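Local coordinates for protein methane monooxygenase hydroxylase, MmoD (Methylosinus sporium, PDB 6D7K) that binds the hydroxylase of soluble methane monooxygenase and probably acts as an inhibitor or regulator rather than as the oxidising enzyme itself, at residues I17-D22 and A27-L32. Residues are numbered along the deposited sequence; the frame is centred on the assembly and turned at random.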
# COMPACT_ATOMS: atom_id res chain seq x y z
N ILE H 17 28.78 5.56 -14.13
CA ILE H 17 29.27 6.78 -14.76
C ILE H 17 28.22 7.86 -14.55
O ILE H 17 27.03 7.61 -14.75
CB ILE H 17 29.53 6.55 -16.27
CG1 ILE H 17 30.67 5.56 -16.47
CG2 ILE H 17 29.80 7.87 -17.01
CD1 ILE H 17 32.03 6.14 -16.24
N LEU H 18 28.66 9.05 -14.14
CA LEU H 18 27.75 10.17 -13.92
C LEU H 18 27.48 10.89 -15.24
O LEU H 18 28.40 11.47 -15.82
CB LEU H 18 28.34 11.14 -12.91
CG LEU H 18 27.49 12.38 -12.75
CD1 LEU H 18 26.32 12.07 -11.84
CD2 LEU H 18 28.30 13.51 -12.20
N ILE H 19 26.23 10.88 -15.70
CA ILE H 19 25.90 11.49 -16.98
C ILE H 19 25.11 12.79 -16.86
O ILE H 19 24.99 13.52 -17.85
CB ILE H 19 25.17 10.49 -17.91
CG1 ILE H 19 23.89 9.93 -17.28
CG2 ILE H 19 26.09 9.35 -18.32
CD1 ILE H 19 22.98 9.20 -18.27
N HIS H 20 24.57 13.11 -15.68
CA HIS H 20 23.91 14.40 -15.49
C HIS H 20 24.07 14.85 -14.05
O HIS H 20 23.99 14.05 -13.12
CB HIS H 20 22.42 14.34 -15.83
CG HIS H 20 21.77 15.68 -15.89
ND1 HIS H 20 21.68 16.41 -17.05
CD2 HIS H 20 21.16 16.42 -14.93
CE1 HIS H 20 21.06 17.55 -16.81
NE2 HIS H 20 20.73 17.58 -15.53
N SER H 21 24.31 16.15 -13.88
CA SER H 21 24.47 16.72 -12.54
C SER H 21 24.15 18.19 -12.64
O SER H 21 24.83 18.92 -13.36
CB SER H 21 25.87 16.53 -12.01
OG SER H 21 25.87 16.69 -10.60
N ASP H 22 23.09 18.62 -11.97
CA ASP H 22 22.81 20.04 -11.82
C ASP H 22 22.32 20.25 -10.39
O ASP H 22 22.45 19.37 -9.53
CB ASP H 22 21.85 20.52 -12.92
CG ASP H 22 20.47 19.88 -12.82
OD1 ASP H 22 20.05 19.46 -11.72
OD2 ASP H 22 19.79 19.82 -13.87
N ALA H 27 21.97 11.85 -12.77
CA ALA H 27 21.66 10.60 -13.47
C ALA H 27 22.92 9.77 -13.66
O ALA H 27 23.96 10.30 -14.06
CB ALA H 27 20.99 10.88 -14.82
N PHE H 28 22.82 8.48 -13.38
CA PHE H 28 23.94 7.57 -13.55
C PHE H 28 23.58 6.53 -14.60
O PHE H 28 22.40 6.29 -14.87
CB PHE H 28 24.30 6.89 -12.23
CG PHE H 28 24.80 7.86 -11.16
CD1 PHE H 28 23.89 8.56 -10.36
CD2 PHE H 28 26.16 8.06 -10.97
CE1 PHE H 28 24.35 9.45 -9.39
CE2 PHE H 28 26.61 8.96 -10.01
CZ PHE H 28 25.71 9.65 -9.22
N THR H 29 24.58 5.88 -15.12
CA THR H 29 24.46 4.79 -16.05
C THR H 29 25.56 3.78 -15.89
O THR H 29 26.65 4.10 -15.67
CB THR H 29 24.32 5.25 -17.50
OG1 THR H 29 23.94 4.15 -18.27
CG2 THR H 29 25.55 5.71 -18.00
N VAL H 30 25.24 2.52 -16.00
CA VAL H 30 26.18 1.46 -15.87
C VAL H 30 26.00 0.43 -16.95
O VAL H 30 24.94 0.11 -17.30
CB VAL H 30 26.06 0.83 -14.50
CG1 VAL H 30 24.78 0.11 -14.36
CG2 VAL H 30 27.17 -0.12 -14.25
N ASP H 31 27.10 -0.06 -17.49
CA ASP H 31 27.20 -1.06 -18.52
C ASP H 31 27.03 -2.41 -17.91
O ASP H 31 27.78 -2.80 -17.10
CB ASP H 31 28.59 -0.97 -19.08
CG ASP H 31 28.76 -1.64 -20.39
OD1 ASP H 31 27.88 -2.35 -20.84
OD2 ASP H 31 29.81 -1.46 -20.98
N LEU H 32 26.05 -3.14 -18.36
CA LEU H 32 25.81 -4.42 -17.81
C LEU H 32 25.98 -5.52 -18.80
O LEU H 32 25.48 -6.56 -18.53
CB LEU H 32 24.40 -4.50 -17.30
CG LEU H 32 23.87 -3.71 -16.13
CD1 LEU H 32 22.48 -4.18 -15.87
CD2 LEU H 32 24.70 -3.91 -14.90
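Leu18 lays its CD1 methyl over one face of the Phe28 ring, a CH-pi contact 3.9 Å from CD1 to the ring centroid and offset toward the rim. With CG anti to the backbone N (chi1 175°), Leu18 carries that methyl across to the ring, near CE2 and CZ. With an alanine in place of Phe28, CD1 of Leu18 would probably lose the surface it rests on and Arg16 its cation-pi partner. The His20 imidazole instead meets a carboxylate at its edge: NE2 donates in the ring plane to Asp22 OD2 at 2.9 Å, arriving from above the carboxylate plane. Between the two strands, Ile17 and Thr29 exchange two backbone hydrogen bonds. Past Leu18 a classic beta bulge sets Ile19 and His20 together against Ala27, whose O takes Ile19 N at 2.9 Å and, weakly, His20 N. On the face opposite Phe28, Ala27 CB touches His20 CB (3.9 Å), while the Ile19 and Thr29 side chains cross at about a right angle, their CG2 methyls touching. Helix 55-74 packs here, bringing Phe55 to Ile19, Val62 to Ala27, Ser58 to the Thr29 hydroxyl and Lys70 to Asp22. This hairpin leaves 17-21 outermost in the chain's antiparallel sheet, while strand 25-31 pairs on its other side with strand 36-42.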